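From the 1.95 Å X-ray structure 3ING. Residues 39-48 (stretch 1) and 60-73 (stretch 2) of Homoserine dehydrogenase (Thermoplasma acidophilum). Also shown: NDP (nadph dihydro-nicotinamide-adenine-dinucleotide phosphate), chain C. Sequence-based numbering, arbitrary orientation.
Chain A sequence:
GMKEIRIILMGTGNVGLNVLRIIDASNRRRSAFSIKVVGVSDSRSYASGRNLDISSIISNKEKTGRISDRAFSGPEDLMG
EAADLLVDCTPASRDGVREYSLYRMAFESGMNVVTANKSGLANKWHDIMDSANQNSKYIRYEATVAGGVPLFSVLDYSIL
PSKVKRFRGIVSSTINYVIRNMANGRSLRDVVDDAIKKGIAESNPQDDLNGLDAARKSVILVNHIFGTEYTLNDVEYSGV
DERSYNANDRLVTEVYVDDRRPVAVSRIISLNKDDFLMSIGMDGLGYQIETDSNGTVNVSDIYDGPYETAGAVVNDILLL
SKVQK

Stretch 1, residues 39-48: GVSDSRSYAS
Stretch 2 (60-73) NKEKTGRISDRAFS

A tight β-turn-like loop between two short strands is clasped by an irregular segment that follows a helix, and the contact is held by a buried aspartate, a single β bridge and two small apolar patches, burying 832 Å² in all.

In the first stretch, strands 39-41 and 46-48 pair antiparallel through Val40 N to Ala47 O and Ala47 N to Val40 O, both 2.9 Å, while Asp42 N reaches Ser45 O at 3.1 Å. Asp42 (chi1 61°, p; chi2 28°) organizes the turn between them (phi/psi: Ser43 -70/-24, Arg44 -113/-25): its OD1 accepts from Arg44 N at 2.9 Å, from Ser45 N at 2.7 Å and from Ser45 OG at 3.1 Å. Its other oxygen faces the second stretch, where OD2 forms a salt bridge with Lys61 NZ at 2.8 Å and accepts from Ile67 N at 3.0 Å. A short carboxylate thus serves turn and partner at once. Lys61 (t, p, t, t) extends from the last turn of a helix that ends at Thr64, and its NZ also donates to Gly65 O at 2.9 Å and to NDP O2X at 2.7 Å. Ser43 OG donates to NDP O1X at 2.6 Å, so the loop and the helix both hold the cofactor phosphate.

Gly65 is the first residue past the helix; its positive phi (81/6) is one that glycine adopts easily. Arg44 (m, t, m) starts away from the second stretch, but its end returns: NH2 donates a weak bond to Gly65 O at 3.3 Å, and Arg66 CG lies over one face of the guanidinium.

Ser45 (p) is small enough to sit against the backbone of the second stretch. Its OG accepts from Ser68 N at 3.0 Å and, weakly, from Ile67 N at 3.0 Å. Around it the backbones meet antiparallel, with Ser45 bridged to Ala71 (CA-CA 4.5 Å). Phe72 N donates to Arg44 O at 2.9 Å and Tyr46 N to Arg70 O at 3.0 Å. Ser68 OG (chi1 84°, p) adds a bond to Tyr46 O at 2.7 Å and accepts from Arg70 N at 2.9 Å.

Two separate apolar patches fill in around this polar framework. In one, Ile67 (m, m) points toward the strands, its CG2 4.0 Å from Val40 CG1 and 4.2 Å from Ala47 CB. In the other, Phe72 (t, chi2 65°) also points toward them; Ser41 CB lies over its face, 3.9 Å from the ring centroid, and Tyr46 CB is 3.7 Å from Phe72 CD1. The Tyr46 ring (chi1 77°, p) is oblique to Phe72, with planes at 57°.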

# COMPACT_ATOMS: atom_id res chain seq x y z
N GLY A 39 20.59 20.43 -7.90
CA GLY A 39 21.65 19.84 -8.72
C GLY A 39 21.05 18.78 -9.61
O GLY A 39 20.15 18.06 -9.20
N VAL A 40 21.51 18.69 -10.84
CA VAL A 40 20.97 17.70 -11.78
C VAL A 40 22.02 17.33 -12.80
O VAL A 40 22.73 18.20 -13.29
CB VAL A 40 19.67 18.21 -12.50
CG1 VAL A 40 19.91 19.50 -13.24
CG2 VAL A 40 19.12 17.15 -13.42
N SER A 41 22.12 16.04 -13.11
CA SER A 41 23.03 15.54 -14.16
C SER A 41 22.49 14.49 -15.18
O SER A 41 21.50 13.89 -14.97
CB SER A 41 24.28 14.91 -13.52
OG SER A 41 23.90 13.82 -12.64
N ASP A 42 23.22 14.39 -16.33
CA ASP A 42 23.18 13.29 -17.22
C ASP A 42 24.65 12.85 -17.36
O ASP A 42 25.49 13.26 -16.58
CB ASP A 42 22.50 13.61 -18.55
CG ASP A 42 23.19 14.71 -19.35
OD1 ASP A 42 24.42 14.92 -19.25
OD2 ASP A 42 22.47 15.30 -20.16
N SER A 43 24.97 11.99 -18.32
CA SER A 43 26.31 11.41 -18.36
C SER A 43 27.36 12.43 -18.74
O SER A 43 28.53 12.25 -18.40
CB SER A 43 26.37 10.24 -19.34
OG SER A 43 26.04 10.67 -20.65
N ARG A 44 26.95 13.48 -19.44
CA ARG A 44 27.91 14.46 -19.96
C ARG A 44 27.88 15.85 -19.36
O ARG A 44 28.87 16.55 -19.44
CB ARG A 44 27.65 14.63 -21.44
CG ARG A 44 27.90 13.39 -22.26
CD ARG A 44 27.59 13.66 -23.73
NE ARG A 44 26.15 13.71 -23.99
CZ ARG A 44 25.59 14.20 -25.11
NH1 ARG A 44 26.33 14.69 -26.10
NH2 ARG A 44 24.27 14.19 -25.23
N SER A 45 26.74 16.27 -18.81
CA SER A 45 26.55 17.67 -18.35
C SER A 45 25.81 17.76 -17.00
O SER A 45 25.27 16.76 -16.47
CB SER A 45 25.76 18.49 -19.39
OG SER A 45 24.44 17.97 -19.59
N TYR A 46 25.82 18.95 -16.42
CA TYR A 46 25.08 19.17 -15.18
C TYR A 46 24.70 20.62 -15.01
O TYR A 46 25.20 21.52 -15.72
CB TYR A 46 25.89 18.70 -13.96
CG TYR A 46 26.99 19.64 -13.54
CD1 TYR A 46 28.20 19.64 -14.21
CD2 TYR A 46 26.84 20.48 -12.45
CE1 TYR A 46 29.22 20.48 -13.86
CE2 TYR A 46 27.88 21.33 -12.06
CZ TYR A 46 29.06 21.33 -12.79
OH TYR A 46 30.11 22.12 -12.46
N ALA A 47 23.77 20.83 -14.08
CA ALA A 47 23.36 22.15 -13.62
C ALA A 47 23.37 22.11 -12.11
O ALA A 47 23.01 21.09 -11.50
CB ALA A 47 21.96 22.49 -14.11
N SER A 48 23.75 23.21 -11.50
CA SER A 48 23.84 23.31 -10.04
C SER A 48 23.53 24.73 -9.67
O SER A 48 23.91 25.63 -10.41
CB SER A 48 25.26 22.95 -9.58
OG SER A 48 25.41 23.10 -8.17
N ASN A 60 15.39 21.85 -22.35
CA ASN A 60 16.73 21.75 -22.91
C ASN A 60 17.17 20.30 -23.12
O ASN A 60 17.81 19.98 -24.12
CB ASN A 60 17.76 22.46 -22.03
CG ASN A 60 19.09 22.64 -22.73
OD1 ASN A 60 20.11 22.06 -22.34
ND2 ASN A 60 19.08 23.41 -23.80
N LYS A 61 16.87 19.43 -22.18
CA LYS A 61 17.18 18.01 -22.33
C LYS A 61 16.39 17.36 -23.48
O LYS A 61 16.95 16.63 -24.29
CB LYS A 61 16.86 17.30 -21.02
CG LYS A 61 17.23 15.81 -20.93
CD LYS A 61 18.71 15.54 -21.27
CE LYS A 61 19.04 14.09 -21.02
NZ LYS A 61 20.49 13.76 -21.37
N GLU A 62 15.09 17.60 -23.52
CA GLU A 62 14.24 17.12 -24.61
C GLU A 62 14.70 17.56 -25.99
O GLU A 62 14.72 16.77 -26.95
CB GLU A 62 12.80 17.60 -24.45
CG GLU A 62 12.00 16.88 -23.37
CD GLU A 62 10.63 17.52 -23.10
OE1 GLU A 62 10.36 18.63 -23.62
OE2 GLU A 62 9.81 16.92 -22.34
N LYS A 63 15.02 18.84 -26.11
CA LYS A 63 15.37 19.38 -27.40
C LYS A 63 16.76 19.07 -27.89
O LYS A 63 16.98 18.94 -29.10
CB LYS A 63 15.17 20.91 -27.41
CG LYS A 63 13.69 21.33 -27.32
CD LYS A 63 13.49 22.81 -27.35
CE LYS A 63 12.03 23.19 -27.29
NZ LYS A 63 11.40 22.56 -26.11
N THR A 64 17.73 19.06 -26.96
CA THR A 64 19.12 18.95 -27.32
C THR A 64 19.80 17.69 -26.90
O THR A 64 20.95 17.46 -27.31
CB THR A 64 20.00 20.11 -26.69
OG1 THR A 64 20.11 19.92 -25.28
CG2 THR A 64 19.43 21.49 -27.04
N GLY A 65 19.15 16.93 -26.03
CA GLY A 65 19.71 15.68 -25.50
C GLY A 65 20.70 15.89 -24.38
O GLY A 65 21.31 14.92 -23.90
N ARG A 66 20.86 17.13 -23.90
CA ARG A 66 21.78 17.43 -22.80
C ARG A 66 21.14 18.34 -21.76
O ARG A 66 20.29 19.17 -22.07
CB ARG A 66 23.03 18.11 -23.30
CG ARG A 66 23.94 17.20 -24.03
CD ARG A 66 25.17 17.96 -24.49
NE ARG A 66 24.88 19.31 -24.98
CZ ARG A 66 24.36 19.63 -26.17
NH1 ARG A 66 24.00 18.69 -27.06
NH2 ARG A 66 24.17 20.90 -26.48
N ILE A 67 21.58 18.18 -20.52
CA ILE A 67 21.07 18.98 -19.42
C ILE A 67 21.57 20.39 -19.54
O ILE A 67 20.83 21.35 -19.26
CB ILE A 67 21.53 18.42 -18.07
CG1 ILE A 67 20.74 17.14 -17.80
CG2 ILE A 67 21.36 19.48 -16.93
CD1 ILE A 67 19.27 17.41 -17.54
N SER A 68 22.82 20.52 -19.92
CA SER A 68 23.44 21.82 -20.05
C SER A 68 24.65 21.70 -20.93
O SER A 68 25.00 20.62 -21.40
CB SER A 68 23.89 22.33 -18.70
OG SER A 68 25.17 21.81 -18.36
N ASP A 69 25.35 22.82 -21.10
CA ASP A 69 26.55 22.83 -21.89
C ASP A 69 27.73 23.02 -20.96
O ASP A 69 28.70 23.67 -21.31
CB ASP A 69 26.46 23.93 -22.96
CG ASP A 69 25.34 23.65 -23.98
OD1 ASP A 69 25.64 22.94 -24.98
OD2 ASP A 69 24.19 24.14 -23.78
N ARG A 70 27.63 22.39 -19.80
CA ARG A 70 28.60 22.45 -18.70
C ARG A 70 29.01 21.02 -18.26
O ARG A 70 28.25 20.30 -17.58
CB ARG A 70 27.92 23.21 -17.58
CG ARG A 70 28.65 23.37 -16.29
CD ARG A 70 27.97 24.53 -15.59
NE ARG A 70 27.96 24.46 -14.13
CZ ARG A 70 28.94 24.88 -13.34
NH1 ARG A 70 30.06 25.41 -13.84
NH2 ARG A 70 28.79 24.76 -12.02
N ALA A 71 30.22 20.63 -18.69
CA ALA A 71 30.75 19.28 -18.53
C ALA A 71 30.71 18.73 -17.10
O ALA A 71 31.18 19.36 -16.17
CB ALA A 71 32.17 19.21 -19.07
N PHE A 72 30.20 17.51 -16.99
CA PHE A 72 30.08 16.79 -15.73
C PHE A 72 31.20 15.77 -15.55
O PHE A 72 31.36 14.89 -16.39
CB PHE A 72 28.75 16.05 -15.72
CG PHE A 72 28.45 15.30 -14.44
CD1 PHE A 72 28.26 15.98 -13.25
CD2 PHE A 72 28.32 13.92 -14.44
CE1 PHE A 72 27.95 15.31 -12.10
CE2 PHE A 72 28.00 13.24 -13.27
CZ PHE A 72 27.81 13.95 -12.11
N SER A 73 31.95 15.87 -14.46
CA SER A 73 33.05 14.92 -14.20
C SER A 73 32.69 13.80 -13.21
O SER A 73 33.27 12.72 -13.26
CB SER A 73 34.26 15.68 -13.68
OG SER A 73 34.67 16.63 -14.64
PA NDP C . 18.35 5.76 -19.03
O1A NDP C . 17.22 6.17 -19.87
O2A NDP C . 19.48 5.08 -19.72
O5B NDP C . 18.97 7.03 -18.26
C5B NDP C . 20.14 7.01 -17.46
C4B NDP C . 20.55 8.43 -17.10
O4B NDP C . 21.76 8.45 -16.39
C3B NDP C . 20.84 9.27 -18.35
O3B NDP C . 20.65 10.66 -18.09
C2B NDP C . 22.28 9.00 -18.60
O2B NDP C . 22.94 9.99 -19.35
C1B NDP C . 22.79 9.04 -17.19
N9A NDP C . 24.03 8.32 -16.95
C8A NDP C . 24.55 7.20 -17.55
N7A NDP C . 25.72 6.89 -16.91
C5A NDP C . 25.92 7.79 -15.94
C6A NDP C . 26.96 7.91 -15.04
N6A NDP C . 27.80 6.90 -14.84
N1A NDP C . 26.85 8.93 -14.16
C2A NDP C . 25.82 9.85 -14.17
N3A NDP C . 24.77 9.74 -15.07
C4A NDP C . 24.87 8.69 -15.93
O3 NDP C . 17.83 4.82 -17.83
PN NDP C . 16.34 4.79 -17.23
O1N NDP C . 15.47 3.97 -18.12
O2N NDP C . 15.97 6.20 -16.91
O5D NDP C . 16.53 3.94 -15.86
C5D NDP C . 17.25 4.62 -14.83
C4D NDP C . 17.37 3.70 -13.62
O4D NDP C . 16.06 3.40 -13.18
C3D NDP C . 18.01 2.37 -13.92
O3D NDP C . 18.97 1.97 -12.92
C2D NDP C . 16.85 1.40 -14.01
O2D NDP C . 17.20 0.08 -13.69
C1D NDP C . 15.89 2.00 -13.01
N1N NDP C . 14.50 1.60 -13.22
C2N NDP C . 13.90 1.84 -14.43
C3N NDP C . 12.66 1.33 -14.75
C7N NDP C . 12.01 1.75 -16.01
O7N NDP C . 10.64 1.88 -15.98
N7N NDP C . 12.71 2.11 -17.08
C4N NDP C . 11.74 0.76 -13.67
C5N NDP C . 12.49 0.58 -12.37
C6N NDP C . 13.80 1.01 -12.20
P2B NDP C . 22.43 10.51 -20.78
O1X NDP C . 23.60 11.36 -21.19
O2X NDP C . 21.02 11.18 -20.71
O3X NDP C . 22.33 9.26 -21.59
O HOH W 1 23.99 13.77 -22.33
O HOH W 2 22.78 14.86 -27.89
O HOH W 3 24.73 25.14 -13.41